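Local coordinates for protein member of DUF4221 family (Bacteroides vulgatus, PDB 3S9J) that is of unknown function but folds as a six-bladed beta-propeller, carries a lipoprotein signature in its full-length form and binds sodium ions in the crystal, at residues Y52-F57 and I68-T73; H43-Q48 and P79-S84. All blocks are in the same frame, centred on the assembly; numbering follows the deposited sequence. Where two conformers were deposited one is given.

Interaction 1. Residues Y52-F57 and I68-T73; sequences YDIVIF and IPLHKT. With NA (sodium ion), chain D; FMT (formic acid), chain N.
Tyr52 and Lys72 meet where the antiparallel strands 53-58 and 63-69 part; the two side chains cross at about a right angle, the lysine methylenes lying over one face of the phenol ring. From CB the lysine leads to CG, anti to the carbonyl carbon, and CG already lies beside CE2 of Tyr52; a bend at chi2 (-87°) then carries CD on past CE2 and CZ. CE sits over the ring face, 3.6 Å from the centroid and shifted toward the rim, a CH-pi contact. NZ ends off-centre at 4.0 Å from the same centroid, a cation-pi contact, and donates to Pro79 O. Tyr52 OH is held by Leu78 O and Val81 N, fixing that end of the ring against the lysine. At the edge of the same ring, in its plane, the backbone binds a sodium ion: Tyr52 O at 2.4 Å and Leu70 O at 2.3 Å, with four waters completing six ligands. The shared metal explains how Tyr52 O and Leu70 O can lie 3.3 Å apart; one water also accepts from Leu70 N. Strands 53-58 and 63-69 form the outer hairpin of a four-stranded propeller blade, and Tyr52 and Asp53 together face Asn46 in a classic beta bulge. Within the hairpin, Ile54 and Ile68 make an antiparallel hydrogen-bonded pair: Ile54 N to Ile68 O is 3.0 Å and nearly straight (176°), and Ile68 N to Ile54 O is 2.7 Å. On the face bearing these isoleucines, CD1 of Leu70 packs on CG1 of Ile54 at 4.1 Å, and CD1 of Ile68 meets CG1 and CD1 of Ile56. Asp53 OD1 accepts from Asn46 ND2 of strand 39-46, while OD2 salt-bridges Arg67 of strand 63-69.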
loop_
_atom_site.group_PDB
_atom_site.type_symbol
_atom_site.label_atom_id
_atom_site.label_comp_id
_atom_site.label_asym_id
_atom_site.label_seq_id
_atom_site.Cartn_x
_atom_site.Cartn_y
_atom_site.Cartn_z
ATOM N N TYR A 52 -12.530 -3.095 -16.038
ATOM C CA TYR A 52 -12.112 -4.370 -15.425
ATOM C C TYR A 52 -11.020 -5.068 -16.231
ATOM O O TYR A 52 -11.266 -6.041 -16.952
ATOM C CB TYR A 52 -13.333 -5.264 -15.267
ATOM C CG TYR A 52 -13.233 -6.333 -14.194
ATOM C CD1 TYR A 52 -13.239 -5.993 -12.854
ATOM C CD2 TYR A 52 -13.165 -7.684 -14.529
ATOM C CE1 TYR A 52 -13.211 -6.974 -11.859
ATOM C CE2 TYR A 52 -13.113 -8.672 -13.525
ATOM C CZ TYR A 52 -13.169 -8.299 -12.201
ATOM O OH TYR A 52 -13.188 -9.274 -11.220
ATOM N N ASP A 53 -9.804 -4.557 -16.095
ATOM C CA ASP A 53 -8.621 -5.136 -16.694
ATOM C C ASP A 53 -7.371 -4.638 -15.986
ATOM O O ASP A 53 -7.452 -3.936 -14.983
ATOM C CB ASP A 53 -8.582 -4.918 -18.219
ATOM C CG ASP A 53 -8.529 -3.442 -18.648
ATOM O OD1 ASP A 53 -8.001 -2.587 -17.910
ATOM O OD2 ASP A 53 -9.046 -3.159 -19.781
ATOM N N ILE A 54 -6.211 -5.052 -16.480
ATOM C CA ILE A 54 -4.964 -4.535 -15.995
ATOM C C ILE A 54 -4.251 -3.867 -17.162
ATOM O O ILE A 54 -4.131 -4.446 -18.249
ATOM C CB ILE A 54 -4.079 -5.659 -15.404
ATOM C CG1 ILE A 54 -4.740 -6.267 -14.162
ATOM C CG2 ILE A 54 -2.660 -5.146 -15.043
ATOM C CD1 ILE A 54 -4.165 -7.652 -13.803
ATOM N N VAL A 55 -3.757 -2.658 -16.924
ATOM C CA VAL A 55 -2.961 -1.949 -17.900
ATOM C C VAL A 55 -1.512 -1.951 -17.437
ATOM O O VAL A 55 -1.220 -1.719 -16.261
ATOM C CB VAL A 55 -3.474 -0.514 -18.066
ATOM C CG1 VAL A 55 -2.526 0.361 -18.906
ATOM C CG2 VAL A 55 -4.892 -0.544 -18.642
ATOM N N ILE A 56 -0.599 -2.185 -18.383
ATOM C CA ILE A 56 0.800 -2.083 -18.107
ATOM C C ILE A 56 1.329 -0.846 -18.813
ATOM O O ILE A 56 1.173 -0.724 -20.033
ATOM C CB ILE A 56 1.570 -3.333 -18.634
ATOM C CG1 ILE A 56 0.974 -4.627 -18.071
ATOM C CG2 ILE A 56 3.102 -3.181 -18.342
ATOM C CD1 ILE A 56 0.966 -4.744 -16.537
ATOM N N PHE A 57 1.905 0.088 -18.059
ATOM C CA PHE A 57 2.482 1.285 -18.625
ATOM C C PHE A 57 3.992 1.150 -18.817
ATOM O O PHE A 57 4.680 0.682 -17.931
ATOM C CB PHE A 57 2.249 2.504 -17.743
ATOM C CG PHE A 57 0.809 2.976 -17.686
ATOM C CD1 PHE A 57 0.238 3.686 -18.743
ATOM C CD2 PHE A 57 0.047 2.742 -16.579
ATOM C CE1 PHE A 57 -1.073 4.116 -18.684
ATOM C CE2 PHE A 57 -1.246 3.203 -16.496
ATOM C CZ PHE A 57 -1.818 3.905 -17.525
ATOM N N ILE A 68 -4.037 -6.318 -20.184
ATOM C CA ILE A 68 -4.310 -7.696 -19.795
ATOM C C ILE A 68 -5.787 -7.820 -19.481
ATOM O O ILE A 68 -6.289 -7.174 -18.554
ATOM C CB ILE A 68 -3.466 -8.093 -18.597
ATOM C CG1 ILE A 68 -1.977 -7.888 -18.897
ATOM C CG2 ILE A 68 -3.789 -9.561 -18.139
ATOM C CD1 ILE A 68 -1.047 -8.156 -17.694
ATOM N N PRO A 69 -6.522 -8.602 -20.276
ATOM C CA PRO A 69 -7.957 -8.679 -20.039
ATOM C C PRO A 69 -8.275 -9.457 -18.774
ATOM O O PRO A 69 -7.522 -10.366 -18.384
ATOM C CB PRO A 69 -8.493 -9.401 -21.283
ATOM C CG PRO A 69 -7.363 -10.096 -21.819
ATOM C CD PRO A 69 -6.112 -9.409 -21.423
ATOM N N LEU A 70 -9.373 -9.080 -18.127
ATOM C CA LEU A 70 -9.929 -9.807 -16.980
ATOM C C LEU A 70 -11.379 -10.097 -17.303
ATOM O O LEU A 70 -12.126 -9.185 -17.639
ATOM C CB LEU A 70 -9.827 -8.973 -15.691
ATOM C CG LEU A 70 -8.453 -8.616 -15.141
ATOM C CD1 LEU A 70 -8.594 -7.686 -13.907
ATOM C CD2 LEU A 70 -7.625 -9.908 -14.848
ATOM N N HIS A 71 -11.771 -11.373 -17.242
ATOM C CA HIS A 71 -13.145 -11.779 -17.536
ATOM C C HIS A 71 -13.864 -12.103 -16.245
ATOM O O HIS A 71 -13.250 -12.648 -15.325
ATOM C CB HIS A 71 -13.119 -13.026 -18.416
ATOM C CG HIS A 71 -12.357 -12.841 -19.688
ATOM N ND1 HIS A 71 -12.883 -12.190 -20.784
ATOM C CD2 HIS A 71 -11.100 -13.203 -20.031
ATOM C CE1 HIS A 71 -11.980 -12.164 -21.751
ATOM N NE2 HIS A 71 -10.896 -12.785 -21.325
ATOM N N LYS A 72 -15.139 -11.735 -16.162
ATOM C CA LYS A 72 -15.932 -11.967 -14.958
ATOM C C LYS A 72 -16.440 -13.401 -14.911
ATOM O O LYS A 72 -16.594 -13.968 -13.825
ATOM C CB LYS A 72 -17.120 -10.997 -14.899
ATOM C CG LYS A 72 -16.793 -9.613 -14.457
ATOM C CD LYS A 72 -16.830 -9.502 -12.969
ATOM C CE LYS A 72 -16.601 -8.085 -12.499
ATOM N NZ LYS A 72 -16.446 -8.009 -11.021
ATOM N N THR A 73 -16.708 -13.981 -16.085
ATOM C CA THR A 73 -17.321 -15.290 -16.191
ATOM C C THR A 73 -16.586 -16.145 -17.190
ATOM O O THR A 73 -15.701 -15.668 -17.908
ATOM C CB THR A 73 -18.817 -15.165 -16.601
ATOM O OG1 THR A 73 -18.912 -14.667 -17.933
ATOM C CG2 THR A 73 -19.536 -14.184 -15.693
HETATM NA NA NA D . -12.735 -7.138 -18.425
HETATM C C FMT N . -22.480 -15.836 -17.543
HETATM O O1 FMT N . -22.240 -14.793 -18.174
HETATM O O2 FMT N . -23.620 -16.312 -17.423
HETATM O O HOH W 1 -11.061 -7.296 -20.065
HETATM O O HOH W 2 -13.507 -5.040 -19.275
HETATM O O HOH W 3 -15.100 -7.440 -17.620
HETATM O O HOH W 4 -13.871 -8.180 -20.428
#

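Interaction 2. Residues H43-Q48 and P79-S84; sequences HFENTQ and PAVFGS
The second strand of one propeller blade, 39-46, meets the inter-blade connection 79-84 through His43, Glu45 and Ser84, a buried polar chain at the entry to the next blade. NE2 of His43 donates to OG of Ser84 at 2.9 Å, almost straight (171°) and in the plane of the imidazole. The serine hydroxyl in turn donates to OE1 of Glu45, though the position of that oxygen is less certain. Glu45 reaches across with an extended chain, CG anti to its backbone N (chi1 -176°). Its OE2 is gripped twice: Gly83 N approaches the syn lone pair at 3.1 Å, and Thr47 OG1 donates to the anti lone pair at 2.7 Å. These two donors hold the carboxylate against the loop and would probably favour its charged form. An alanine in place of Glu45 would probably leave Gly83 N and the Thr47 hydroxyl without the carboxylate oxygen both donate to, and the loop less firmly held. Gly83 takes backbone angles (phi 117°) that would push any beta carbon onto the carbonyl oxygen of Phe82, so a glycine is needed. The edge of the Phe82 ring faces Gln48 OE1 in one conformer, a doubtful contact because the ring was modelled in two positions. Val81 CG1 lies beside the carboxylate. Strand 39-46 of one four-stranded blade thus holds, through Glu45, the connection into the next, a contact between successive blades of the beta-propeller.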
loop_
_atom_site.group_PDB
_atom_site.type_symbol
_atom_site.label_atom_id
_atom_site.label_comp_id
_atom_site.label_asym_id
_atom_site.label_seq_id
_atom_site.Cartn_x
_atom_site.Cartn_y
_atom_site.Cartn_z
ATOM N N HIS A 43 2.609 -1.782 -13.399
ATOM C CA HIS A 43 1.431 -2.637 -13.358
ATOM C C HIS A 43 0.305 -1.776 -12.775
ATOM O O HIS A 43 0.420 -1.303 -11.654
ATOM C CB HIS A 43 1.705 -3.804 -12.442
ATOM C CG HIS A 43 0.509 -4.656 -12.124
ATOM N ND1 HIS A 43 0.367 -5.935 -12.623
ATOM C CD2 HIS A 43 -0.574 -4.436 -11.328
ATOM C CE1 HIS A 43 -0.769 -6.451 -12.181
ATOM N NE2 HIS A 43 -1.345 -5.579 -11.370
ATOM N N PHE A 44 -0.775 -1.579 -13.509
ATOM C CA PHE A 44 -1.821 -0.663 -13.076
ATOM C C PHE A 44 -3.154 -1.387 -13.163
ATOM O O PHE A 44 -3.705 -1.548 -14.243
ATOM C CB PHE A 44 -1.775 0.562 -13.976
ATOM C CG PHE A 44 -2.749 1.682 -13.634
ATOM C CD1 PHE A 44 -4.049 1.683 -14.140
ATOM C CD2 PHE A 44 -2.318 2.779 -12.908
ATOM C CE1 PHE A 44 -4.916 2.763 -13.891
ATOM C CE2 PHE A 44 -3.193 3.857 -12.662
ATOM C CZ PHE A 44 -4.481 3.837 -13.173
ATOM N N GLU A 45 -3.655 -1.841 -12.018
ATOM C CA GLU A 45 -4.931 -2.523 -11.992
ATOM C C GLU A 45 -6.011 -1.526 -12.356
ATOM O O GLU A 45 -6.132 -0.509 -11.717
ATOM C CB GLU A 45 -5.238 -3.127 -10.641
ATOM C CG GLU A 45 -6.530 -3.931 -10.648
ATOM C CD GLU A 45 -6.802 -4.540 -9.294
ATOM O OE1 GLU A 45 -5.917 -5.267 -8.803
ATOM O OE2 GLU A 45 -7.882 -4.298 -8.736
ATOM N N ASN A 46 -6.788 -1.816 -13.369
ATOM C CA ASN A 46 -7.776 -0.843 -13.905
ATOM C C ASN A 46 -9.165 -1.428 -13.680
ATOM O O ASN A 46 -9.847 -1.860 -14.621
ATOM C CB ASN A 46 -7.451 -0.650 -15.393
ATOM C CG ASN A 46 -8.347 0.344 -16.091
ATOM O OD1 ASN A 46 -8.665 1.411 -15.539
ATOM N ND2 ASN A 46 -8.758 0.010 -17.331
ATOM N N THR A 47 -9.564 -1.440 -12.404
ATOM C CA THR A 47 -10.829 -2.065 -11.999
ATOM C C THR A 47 -11.784 -1.056 -11.369
ATOM O O THR A 47 -12.839 -1.440 -10.833
ATOM C CB THR A 47 -10.579 -3.219 -10.995
ATOM O OG1 THR A 47 -9.747 -2.734 -9.943
ATOM C CG2 THR A 47 -9.909 -4.410 -11.730
ATOM N N GLN A 48 -11.435 0.226 -11.402
ATOM C CA GLN A 48 -12.356 1.246 -10.869
ATOM C C GLN A 48 -13.549 1.428 -11.795
ATOM O O GLN A 48 -13.483 1.210 -13.003
ATOM C CB GLN A 48 -11.673 2.582 -10.658
ATOM C CG GLN A 48 -10.606 2.553 -9.584
ATOM C CD GLN A 48 -11.149 2.261 -8.205
ATOM O OE1 GLN A 48 -10.665 1.379 -7.501
ATOM N NE2 GLN A 48 -12.142 2.958 -7.840
ATOM N N PRO A 79 -14.456 -13.376 -10.656
ATOM C CA PRO A 79 -15.641 -12.624 -10.258
ATOM C C PRO A 79 -15.419 -11.335 -9.501
ATOM O O PRO A 79 -16.277 -10.454 -9.565
ATOM C CB PRO A 79 -16.399 -13.617 -9.343
ATOM C CG PRO A 79 -15.943 -14.948 -9.755
ATOM C CD PRO A 79 -14.488 -14.757 -10.125
ATOM N N ALA A 80 -14.310 -11.192 -8.761
ATOM C CA ALA A 80 -14.207 -10.119 -7.768
ATOM C C ALA A 80 -12.802 -9.609 -7.470
ATOM O O ALA A 80 -12.393 -9.461 -6.302
ATOM C CB ALA A 80 -14.883 -10.540 -6.466
ATOM N N VAL A 81 -12.073 -9.302 -8.533
ATOM C CA VAL A 81 -10.733 -8.775 -8.421
ATOM C C VAL A 81 -10.684 -7.422 -7.745
ATOM O O VAL A 81 -11.422 -6.475 -8.092
ATOM C CB VAL A 81 -10.061 -8.639 -9.801
ATOM C CG1 VAL A 81 -8.672 -7.955 -9.681
ATOM C CG2 VAL A 81 -9.993 -9.982 -10.486
ATOM N N PHE A 82 -9.851 -7.375 -6.726
ATOM C CA PHE A 82 -9.469 -6.142 -6.073
ATOM C C PHE A 82 -8.115 -6.332 -5.408
ATOM O O PHE A 82 -7.955 -6.788 -4.277
ATOM C CB PHE A 82 -10.534 -5.555 -5.150
ATOM C CG PHE A 82 -10.614 -4.067 -5.275
ATOM C CD1 PHE A 82 -10.801 -3.500 -6.529
ATOM C CD2 PHE A 82 -10.452 -3.237 -4.188
ATOM C CE1 PHE A 82 -10.839 -2.134 -6.703
ATOM C CE2 PHE A 82 -10.517 -1.866 -4.357
ATOM C CZ PHE A 82 -10.703 -1.330 -5.639
ATOM N N GLY A 83 -7.115 -5.996 -6.197
ATOM C CA GLY A 83 -5.726 -6.164 -5.842
ATOM C C GLY A 83 -5.091 -7.146 -6.822
ATOM O O GLY A 83 -5.621 -8.238 -7.079
ATOM N N SER A 84 -3.926 -6.782 -7.327
ATOM C CA SER A 84 -3.198 -7.597 -8.291
ATOM C C SER A 84 -1.751 -7.182 -8.304
ATOM O O SER A 84 -1.422 -5.999 -8.110
ATOM C CB SER A 84 -3.835 -7.512 -9.684
ATOM O OG SER A 84 -3.872 -6.170 -10.137
#

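From the N terminus the chain passes through strands 8-19 and 31-36 before strand 39-46, whose end supplies the first half of interaction 2, then turns into strand 53-58 and returns along 63-69. Interaction 1 closes this hairpin, with 10 residues between its segments. The connection to 79-84 follows, where interaction 2 closes a longer loop of 30 residues, with interaction 1 nested inside it. The centres are about 7 Å apart. Backbone pairing of Phe44 with Val55 and of Asn46 with Asp53 sets 43-48 and 52-57 side by side in one sheet. Interaction 1 thus joins strands within a blade, while interaction 2 ties that blade to the approach of strand 84-86 in the next.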